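Local structure of meso-diaminopimelate dehydrogenase (3WGY) at residues B[37-40]-B[41-44]; B[178-181]-B[182-186]; B[277-280]-B[281-285]; B[290-293]-B[294-298]. The protein probably catalyses the reversible NADP-dependent oxidative deamination of meso-2,6-diaminopimelate. The protein carries 6 engineered substitutions. All coordinates share one frame; numbering follows the deposited sequence.

Contact 1: B[37-40]-B[41-44]; sequences RRDI and NKVD
The carboxylate of Asp-39 and the side-chain amide of Asn-41 lie close together, their planes turned 45° apart. The carboxylate is approached over one face by the backbone N of Asn-41, which gives a hydrogen bond to Asp-39 OD2 from well above the plane (3.0 Å). This is an Asx turn, set in the loop between strand 29-36 and strand 50-52 of the Rossmann-type domain. Asn-41 CB is also 3.1 Å from Asp-39 OD2, so the same oxygen meets both the N and the CB of Asn-41. On Asp-39, CG stands anti to the backbone N (chi1 179°), and this brings the carboxylate round over the start of the turn. The other oxygen, Asp-39 OD1, meets the aliphatic part of Lys-42, with Lys-42 CG at 3.7 Å. The lysine chain crosses Asp-39 at about a right angle. Lys-42 NZ stays 4.0 Å from Asp-39 OD1, too far for a salt bridge, though opposite charges so near probably attract.

The same aspartate holds the turn with its backbone. Its O accepts two bonds, from Lys-42 N and from Val-43 N. The Lys-42 donor sits above the carbonyl plane, whereas Val-43 N lies in that plane and its N-H is almost straight on (174°). The two side chains of Ile-40 and Val-43 rest on Leu-50. In NADPH-dependent Rossmann folds the loop after the second strand commonly lies near the cofactor's adenosine end. Arg-38 folds back here to Thr-36. Val-43 CG2 lies 3.2 Å from Asp-39 O and 3.8 Å from Arg-38 CB.

Contact 2: B[178-181]-B[182-186]; sequences GALD and KARSG
Gly-178 to Asp-181 and Lys-182 to Ser-185 are joined first by backbone hydrogen bonds of the i to i+4 kind. Lys-182 N bonds to Gly-178 O and Ala-183 N to Ala-179 O. Arg-184 N bonds to Leu-180 O at 2.8 Å with a nearly straight N-H (170°). The last bond, Ser-185 N to Asp-181 O, is more bent (130°), and there the chain leaves the helix.

Carbon contacts come next, several of them to carbonyl oxygens. The methyl of Ala-183 sits 3.3 Å from Ala-179 O. Lys-182 bends at its second and third torsions, and this carries Lys-182 CE back to within 3.9 Å of Asp-181 CB. Lys-182 CG lies 3.1 Å from Gly-178 O. Arg-184 instead runs straight from CG to NE, with CG anti to its carbonyl carbon (chi1 -74°), and passes over the carbonyl O of Leu-180. One face of the Arg-184 guanidinium is covered by Leu-180 CB, 4.0 Å from Arg-184 NH1.

These residues make up nearly all of helix 177-184 and the turn that follows. The helix lies against the antiparallel sheet of the C-terminal domain. Leu-180 touches Phe-147 and Phe-252, while Ala-183 touches His-145 and Ile-254.

Charges make the third group. Asp-181 OD1 stands at the edge of the Arg-184 guanidinium, near its plane, yet 4.2 Å from Arg-184 NH1. That is beyond a salt bridge, so the attraction is probably modest. Each group has a firmer partner: Asp-181 OD2 pairs with Lys-177, one turn back in the helix. Arg-184 NH2 forms a salt bridge with Glu-268 on strand 264-273.

Contact 3: B[277-280]-B[281-285]; sequences AEFT and SSVLV
Four backbone bonds of the i to i+4 kind link Ala-277 through Thr-280 to Ser-281 through Leu-284, with Leu-284 N to Thr-280 O at 2.8 Å. This is the first part of helix 276-296, a long alpha-helix packed between helices 14-23 and 123-138. Ser-281 and Ser-282 both turn OG back along the helix, OG anti to the carbonyl carbon (chi1 -67° and -70°). Each hydroxyl therefore comes close to the carbonyl four residues earlier. Ser-281 OG is 3.0 Å from Ala-277 O and also lies within reach of Ile-15 O on helix 14-23. Ser-282 OG lies 3.1 Å from Glu-278 O.

On another side, Phe-279 and Val-283 form an apolar pair reaching Leu-127 of helix 123-138. Ile-138 of the second subunit packs on Ser-282 and Val-283. Glu-278 OE1 bonds to Thr-259 of the second subunit, so this helix takes part in the dimer contact. The Phe-279 ring receives an off-centre CH-pi contact. Val-283 CG2 is 4.2 Å from the centroid of the Phe-279 ring, 29° off its normal, and 3.7 Å from Phe-279 CE2.

Contact 4: B[290-293]-B[294-298]; sequences AIYK and LSKEG
Tyr-292 places its ring by a first torsion that puts CG anti to the backbone N (chi1 168°). Lys-296, one turn later, starts with CG anti to its carbonyl carbon and then turns about CB-CG (chi2 -59°), which folds its chain along the ring. Lys-296 CG lies over one face of the Tyr-292 ring, 4.1 Å above the plane and offset toward the rim. Further out, Lys-296 CE comes 3.6 Å from Tyr-292 CE2 and equally near Tyr-292 OH. The contact is made by the aliphatic part of the lysine, and the two side chains run obliquely to each other.

In Ser-295, OG sits between the backbone N and the carbonyl carbon (chi1 72°), from where it gives a hydrogen bond of 2.6 Å to Tyr-292 O. The same oxygen also accepts from Lys-296 N, and both donors reach it from one face of the carbonyl plane. Two bonds thus hold this carbonyl near the end of the helix. Leu-294 N, Ser-295 N and Glu-297 N complete the i to i+4 series with Ala-290 O, Ile-291 O and Lys-293 O. Glu-297 CG packs at 3.2 Å on Lys-293 O, and OE2 bonds to Tyr-312. Lys-293 extends to Ser-314 O. The inner side, with Ile-291 and Leu-294, covers strand 116-118 of the parallel sheet.

Helix 276-296 ends here. Gly-298 has positive phi as the C-prime residue. Lys-299 N reaches back to Leu-294 O and Gly-298 N to Ser-295 O, the latter less surely placed. This fits a Schellman motif that ends the helix.

Overall arrangement
The four contacts follow one another along the chain without overlap. Contact 1 lies in a surface loop of the parallel Rossmann-type sheet. Contact 2 is at the far side of the chain's centre, in the C-terminal domain. The centres of contacts 1 and 2 are about 51 Å apart. Contacts 3 and 4 share helix 276-296: contact 3 is near its start and contact 4 at its end, with centres about 20 Å apart. Contact 3 is the central one, about 8 Å from the chain's centre, and faces the second subunit. The helix follows strand 264-273 of the C-terminal domain and runs back to the parallel sheet, so it links the two domains.

Contact 1: B[37-40]-B[41-44]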
loop_
_atom_site.group_PDB
_atom_site.type_symbol
_atom_site.label_atom_id
_atom_site.label_comp_id
_atom_site.label_asym_id
_atom_site.label_seq_id
_atom_site.Cartn_x
_atom_site.Cartn_y
_atom_site.Cartn_z
ATOM N N ARG B 37 -16.264 -24.898 19.797
ATOM C CA ARG B 37 -16.452 -25.403 21.154
ATOM C C ARG B 37 -17.897 -25.835 21.396
ATOM O O ARG B 37 -18.167 -26.628 22.294
ATOM C CB ARG B 37 -16.060 -24.342 22.189
ATOM C CG ARG B 37 -14.555 -24.146 22.345
ATOM C CD ARG B 37 -14.228 -23.235 23.524
ATOM N NE ARG B 37 -12.792 -22.987 23.674
ATOM C CZ ARG B 37 -11.974 -23.689 24.458
ATOM N NH1 ARG B 37 -12.441 -24.698 25.180
ATOM N NH2 ARG B 37 -10.684 -23.379 24.521
ATOM N N ARG B 38 -18.821 -25.318 20.593
ATOM C CA ARG B 38 -20.237 -25.657 20.741
ATOM C C ARG B 38 -20.498 -27.145 20.496
ATOM O O ARG B 38 -19.785 -27.800 19.733
ATOM C CB ARG B 38 -21.097 -24.827 19.767
ATOM C CG ARG B 38 -20.994 -23.305 19.927
ATOM C CD ARG B 38 -20.487 -22.642 18.639
ATOM N NE ARG B 38 -20.139 -21.230 18.820
ATOM C CZ ARG B 38 -19.061 -20.646 18.295
ATOM N NH1 ARG B 38 -18.209 -21.342 17.546
ATOM N NH2 ARG B 38 -18.828 -19.360 18.528
ATOM N N ASP B 39 -21.526 -27.676 21.150
ATOM C CA ASP B 39 -21.888 -29.077 20.976
ATOM C C ASP B 39 -22.489 -29.185 19.588
ATOM O O ASP B 39 -23.658 -28.853 19.381
ATOM C CB ASP B 39 -22.926 -29.503 22.017
ATOM C CG ASP B 39 -23.352 -30.958 21.860
ATOM O OD1 ASP B 39 -24.274 -31.389 22.578
ATOM O OD2 ASP B 39 -22.761 -31.669 21.023
ATOM N N ILE B 40 -21.693 -29.641 18.630
ATOM C CA ILE B 40 -22.195 -29.745 17.272
ATOM C C ILE B 40 -23.346 -30.733 17.140
ATOM O O ILE B 40 -23.999 -30.790 16.097
ATOM C CB ILE B 40 -21.075 -30.114 16.276
ATOM C CG1 ILE B 40 -20.429 -31.440 16.664
ATOM C CG2 ILE B 40 -20.029 -29.014 16.253
ATOM C CD1 ILE B 40 -19.379 -31.893 15.679
ATOM N N ASN B 41 -23.603 -31.511 18.187
ATOM C CA ASN B 41 -24.713 -32.453 18.144
ATOM C C ASN B 41 -26.017 -31.663 18.052
ATOM O O ASN B 41 -26.978 -32.105 17.424
ATOM C CB ASN B 41 -24.734 -33.336 19.398
ATOM C CG ASN B 41 -24.148 -34.714 19.156
ATOM O OD1 ASN B 41 -24.122 -35.551 20.054
ATOM N ND2 ASN B 41 -23.678 -34.956 17.936
ATOM N N LYS B 42 -26.036 -30.490 18.683
ATOM C CA LYS B 42 -27.211 -29.624 18.676
ATOM C C LYS B 42 -27.150 -28.702 17.469
ATOM O O LYS B 42 -28.146 -28.504 16.771
ATOM C CB LYS B 42 -27.263 -28.745 19.931
ATOM C CG LYS B 42 -27.203 -29.472 21.255
ATOM C CD LYS B 42 -27.385 -28.482 22.396
ATOM C CE LYS B 42 -27.038 -29.103 23.737
ATOM N NZ LYS B 42 -27.880 -30.293 24.036
ATOM N N VAL B 43 -25.968 -28.133 17.243
ATOM C CA VAL B 43 -25.739 -27.207 16.137
ATOM C C VAL B 43 -25.979 -27.906 14.789
ATOM O O VAL B 43 -25.412 -27.527 13.761
ATOM C CB VAL B 43 -24.292 -26.623 16.213
ATOM C CG1 VAL B 43 -24.155 -25.409 15.296
ATOM C CG2 VAL B 43 -23.963 -26.227 17.654
ATOM N N ASP B 44 -26.831 -28.930 14.822
ATOM C CA ASP B 44 -27.218 -29.720 13.656
ATOM C C ASP B 44 -26.254 -30.864 13.339
ATOM O O ASP B 44 -25.681 -31.472 14.245
ATOM C CB ASP B 44 -27.391 -28.808 12.433
ATOM C CG ASP B 44 -28.002 -29.533 11.256
ATOM O OD1 ASP B 44 -28.950 -30.314 11.478
ATOM O OD2 ASP B 44 -27.540 -29.319 10.114
#

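Contact 2: B[178-181]-B[182-186]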
loop_
_atom_site.group_PDB
_atom_site.type_symbol
_atom_site.label_atom_id
_atom_site.label_comp_id
_atom_site.label_asym_id
_atom_site.label_seq_id
_atom_site.Cartn_x
_atom_site.Cartn_y
_atom_site.Cartn_z
ATOM N N GLY B 178 -11.667 18.254 9.190
ATOM C CA GLY B 178 -10.666 19.299 9.320
ATOM C C GLY B 178 -9.261 18.744 9.448
ATOM O O GLY B 178 -8.343 19.204 8.771
ATOM N N ALA B 179 -9.088 17.762 10.324
ATOM C CA ALA B 179 -7.786 17.141 10.524
ATOM C C ALA B 179 -7.348 16.365 9.281
ATOM O O ALA B 179 -6.174 16.377 8.914
ATOM C CB ALA B 179 -7.833 16.210 11.726
ATOM N N LEU B 180 -8.287 15.679 8.638
ATOM C CA LEU B 180 -7.944 14.912 7.447
ATOM C C LEU B 180 -7.445 15.845 6.358
ATOM O O LEU B 180 -6.423 15.577 5.727
ATOM C CB LEU B 180 -9.148 14.114 6.935
ATOM C CG LEU B 180 -9.548 12.842 7.691
ATOM C CD1 LEU B 180 -10.804 12.261 7.049
ATOM C CD2 LEU B 180 -8.406 11.816 7.657
ATOM N N ASP B 181 -8.158 16.948 6.149
ATOM C CA ASP B 181 -7.772 17.917 5.129
ATOM C C ASP B 181 -6.398 18.503 5.428
ATOM O O ASP B 181 -5.573 18.646 4.527
ATOM C CB ASP B 181 -8.804 19.048 5.038
ATOM C CG ASP B 181 -10.166 18.561 4.549
ATOM O OD1 ASP B 181 -10.358 17.336 4.378
ATOM O OD2 ASP B 181 -11.051 19.411 4.337
ATOM N N LYS B 182 -6.151 18.840 6.692
ATOM C CA LYS B 182 -4.859 19.399 7.065
ATOM C C LYS B 182 -3.755 18.370 6.889
ATOM O O LYS B 182 -2.668 18.697 6.425
ATOM C CB LYS B 182 -4.888 19.916 8.505
ATOM C CG LYS B 182 -5.847 21.093 8.724
ATOM C CD LYS B 182 -5.679 22.189 7.658
ATOM C CE LYS B 182 -6.430 21.841 6.368
ATOM N NZ LYS B 182 -6.120 22.748 5.230
ATOM N N ALA B 183 -4.030 17.124 7.248
ATOM C CA ALA B 183 -3.034 16.076 7.082
ATOM C C ALA B 183 -2.737 15.952 5.591
ATOM O O ALA B 183 -1.583 15.987 5.171
ATOM C CB ALA B 183 -3.558 14.752 7.625
ATOM N N ARG B 184 -3.797 15.824 4.794
ATOM C CA ARG B 184 -3.667 15.684 3.347
ATOM C C ARG B 184 -3.014 16.885 2.691
ATOM O O ARG B 184 -2.447 16.770 1.603
ATOM C CB ARG B 184 -5.035 15.449 2.715
ATOM C CG ARG B 184 -5.575 14.069 2.938
ATOM C CD ARG B 184 -7.061 14.053 2.687
ATOM N NE ARG B 184 -7.594 12.701 2.720
ATOM C CZ ARG B 184 -8.878 12.418 2.870
ATOM N NH1 ARG B 184 -9.759 13.400 3.008
ATOM N NH2 ARG B 184 -9.280 11.153 2.864
ATOM N N SER B 185 -3.115 18.049 3.324
ATOM C CA SER B 185 -2.477 19.224 2.761
ATOM C C SER B 185 -1.002 18.971 3.044
ATOM O O SER B 185 -0.666 18.043 3.773
ATOM C CB SER B 185 -2.948 20.500 3.467
ATOM O OG SER B 185 -2.451 20.565 4.788
ATOM N N GLY B 186 -0.111 19.770 2.484
ATOM C CA GLY B 186 1.296 19.521 2.748
ATOM C C GLY B 186 1.821 20.053 4.074
ATOM O O GLY B 186 2.926 19.692 4.497
#

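Contact 3: B[277-280]-B[281-285]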
loop_
_atom_site.group_PDB
_atom_site.type_symbol
_atom_site.label_atom_id
_atom_site.label_comp_id
_atom_site.label_asym_id
_atom_site.label_seq_id
_atom_site.Cartn_x
_atom_site.Cartn_y
_atom_site.Cartn_z
ATOM N N ALA B 277 -15.816 -7.035 9.460
ATOM C CA ALA B 277 -15.474 -8.434 9.705
ATOM C C ALA B 277 -15.157 -9.239 8.449
ATOM O O ALA B 277 -14.210 -10.031 8.435
ATOM C CB ALA B 277 -16.593 -9.111 10.487
ATOM N N GLU B 278 -15.940 -9.053 7.397
ATOM C CA GLU B 278 -15.690 -9.791 6.169
ATOM C C GLU B 278 -14.412 -9.323 5.473
ATOM O O GLU B 278 -13.788 -10.077 4.718
ATOM C CB GLU B 278 -16.878 -9.659 5.222
ATOM C CG GLU B 278 -18.169 -10.189 5.815
ATOM C CD GLU B 278 -19.160 -10.587 4.748
ATOM O OE1 GLU B 278 -19.520 -9.736 3.905
ATOM O OE2 GLU B 278 -19.569 -11.765 4.750
ATOM N N PHE B 279 -14.015 -8.082 5.726
ATOM C CA PHE B 279 -12.803 -7.581 5.105
ATOM C C PHE B 279 -11.625 -8.200 5.833
ATOM O O PHE B 279 -10.682 -8.678 5.212
ATOM C CB PHE B 279 -12.718 -6.066 5.190
ATOM C CG PHE B 279 -11.510 -5.506 4.500
ATOM C CD1 PHE B 279 -11.468 -5.415 3.110
ATOM C CD2 PHE B 279 -10.398 -5.118 5.229
ATOM C CE1 PHE B 279 -10.328 -4.940 2.456
ATOM C CE2 PHE B 279 -9.249 -4.643 4.588
ATOM C CZ PHE B 279 -9.217 -4.554 3.199
ATOM N N THR B 280 -11.685 -8.186 7.158
ATOM C CA THR B 280 -10.633 -8.786 7.968
ATOM C C THR B 280 -10.473 -10.242 7.533
ATOM O O THR B 280 -9.360 -10.747 7.402
ATOM C CB THR B 280 -11.002 -8.767 9.458
ATOM O OG1 THR B 280 -11.168 -7.411 9.883
ATOM C CG2 THR B 280 -9.902 -9.432 10.282
ATOM N N SER B 281 -11.600 -10.905 7.309
ATOM C CA SER B 281 -11.603 -12.299 6.874
ATOM C C SER B 281 -10.922 -12.487 5.519
ATOM O O SER B 281 -10.187 -13.459 5.317
ATOM C CB SER B 281 -13.037 -12.819 6.795
ATOM O OG SER B 281 -13.611 -12.900 8.082
ATOM N N SER B 282 -11.175 -11.572 4.588
ATOM C CA SER B 282 -10.561 -11.660 3.265
ATOM C C SER B 282 -9.058 -11.510 3.399
ATOM O O SER B 282 -8.290 -12.188 2.715
ATOM C CB SER B 282 -11.088 -10.564 2.336
ATOM O OG SER B 282 -12.430 -10.804 1.994
ATOM N N VAL B 283 -8.641 -10.603 4.276
ATOM C CA VAL B 283 -7.231 -10.378 4.494
ATOM C C VAL B 283 -6.637 -11.655 5.078
ATOM O O VAL B 283 -5.579 -12.120 4.637
ATOM C CB VAL B 283 -6.990 -9.198 5.476
ATOM C CG1 VAL B 283 -5.511 -9.101 5.812
ATOM C CG2 VAL B 283 -7.494 -7.886 4.848
ATOM N N LEU B 284 -7.330 -12.230 6.060
ATOM C CA LEU B 284 -6.848 -13.460 6.686
ATOM C C LEU B 284 -6.644 -14.552 5.638
ATOM O O LEU B 284 -5.609 -15.226 5.620
ATOM C CB LEU B 284 -7.826 -13.940 7.771
ATOM C CG LEU B 284 -7.822 -13.133 9.079
ATOM C CD1 LEU B 284 -8.930 -13.630 10.012
ATOM C CD2 LEU B 284 -6.459 -13.276 9.744
ATOM N N VAL B 285 -7.625 -14.720 4.762
ATOM C CA VAL B 285 -7.538 -15.732 3.720
ATOM C C VAL B 285 -6.369 -15.494 2.768
ATOM O O VAL B 285 -5.617 -16.425 2.476
ATOM C CB VAL B 285 -8.835 -15.804 2.904
ATOM C CG1 VAL B 285 -8.664 -16.776 1.733
ATOM C CG2 VAL B 285 -9.978 -16.256 3.807
#

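Contact 4: B[290-293]-B[294-298]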
loop_
_atom_site.group_PDB
_atom_site.type_symbol
_atom_site.label_atom_id
_atom_site.label_comp_id
_atom_site.label_asym_id
_atom_site.label_seq_id
_atom_site.Cartn_x
_atom_site.Cartn_y
_atom_site.Cartn_z
ATOM N N ALA B 290 -0.110 -16.949 1.488
ATOM C CA ALA B 290 1.291 -16.595 1.689
ATOM C C ALA B 290 1.987 -17.504 2.693
ATOM O O ALA B 290 3.138 -17.890 2.491
ATOM C CB ALA B 290 1.404 -15.153 2.149
ATOM N N ILE B 291 1.299 -17.823 3.786
ATOM C CA ILE B 291 1.881 -18.681 4.811
ATOM C C ILE B 291 2.080 -20.084 4.265
ATOM O O ILE B 291 3.085 -20.735 4.549
ATOM C CB ILE B 291 0.992 -18.732 6.064
ATOM C CG1 ILE B 291 0.895 -17.331 6.668
ATOM C CG2 ILE B 291 1.570 -19.706 7.076
ATOM C CD1 ILE B 291 2.240 -16.664 6.897
ATOM N N TYR B 292 1.117 -20.543 3.477
ATOM C CA TYR B 292 1.204 -21.857 2.865
ATOM C C TYR B 292 2.469 -21.894 2.012
ATOM O O TYR B 292 3.258 -22.831 2.100
ATOM C CB TYR B 292 -0.025 -22.119 1.990
ATOM C CG TYR B 292 0.106 -23.325 1.085
ATOM C CD1 TYR B 292 0.690 -23.215 -0.182
ATOM C CD2 TYR B 292 -0.332 -24.582 1.500
ATOM C CE1 TYR B 292 0.835 -24.331 -1.011
ATOM C CE2 TYR B 292 -0.194 -25.701 0.685
ATOM C CZ TYR B 292 0.391 -25.572 -0.569
ATOM O OH TYR B 292 0.536 -26.689 -1.371
ATOM N N LYS B 293 2.658 -20.861 1.193
ATOM C CA LYS B 293 3.828 -20.787 0.329
ATOM C C LYS B 293 5.104 -20.794 1.154
ATOM O O LYS B 293 6.019 -21.569 0.883
ATOM C CB LYS B 293 3.771 -19.527 -0.535
ATOM C CG LYS B 293 2.546 -19.464 -1.429
ATOM C CD LYS B 293 2.638 -18.321 -2.424
ATOM C CE LYS B 293 1.415 -18.269 -3.313
ATOM N NZ LYS B 293 1.584 -17.302 -4.427
ATOM N N LEU B 294 5.162 -19.939 2.172
ATOM C CA LEU B 294 6.336 -19.870 3.024
ATOM C C LEU B 294 6.584 -21.164 3.794
ATOM O O LEU B 294 7.735 -21.527 4.041
ATOM C CB LEU B 294 6.219 -18.705 4.007
ATOM C CG LEU B 294 6.475 -17.301 3.447
ATOM C CD1 LEU B 294 6.216 -16.283 4.535
ATOM C CD2 LEU B 294 7.910 -17.188 2.948
ATOM N N SER B 295 5.517 -21.858 4.184
ATOM C CA SER B 295 5.684 -23.103 4.925
ATOM C C SER B 295 6.363 -24.146 4.042
ATOM O O SER B 295 7.197 -24.915 4.517
ATOM C CB SER B 295 4.333 -23.641 5.419
ATOM O OG SER B 295 3.554 -24.153 4.355
ATOM N N LYS B 296 6.006 -24.165 2.757
ATOM C CA LYS B 296 6.598 -25.103 1.806
ATOM C C LYS B 296 8.082 -24.808 1.564
ATOM O O LYS B 296 8.877 -25.719 1.322
ATOM C CB LYS B 296 5.846 -25.055 0.474
ATOM C CG LYS B 296 4.408 -25.534 0.561
ATOM C CD LYS B 296 4.342 -26.973 1.053
ATOM C CE LYS B 296 2.910 -27.434 1.254
ATOM N NZ LYS B 296 2.869 -28.790 1.866
ATOM N N GLU B 297 8.449 -23.531 1.622
ATOM C CA GLU B 297 9.836 -23.134 1.420
ATOM C C GLU B 297 10.593 -23.391 2.714
ATOM O O GLU B 297 11.729 -22.949 2.883
ATOM C CB GLU B 297 9.929 -21.650 1.065
ATOM C CG GLU B 297 9.037 -21.219 -0.076
ATOM C CD GLU B 297 9.176 -19.742 -0.386
ATOM O OE1 GLU B 297 9.759 -19.011 0.442
ATOM O OE2 GLU B 297 8.694 -19.313 -1.451
ATOM N N GLY B 298 9.945 -24.090 3.636
ATOM C CA GLY B 298 10.581 -24.416 4.897
ATOM C C GLY B 298 10.808 -23.269 5.861
ATOM O O GLY B 298 11.651 -23.370 6.754
#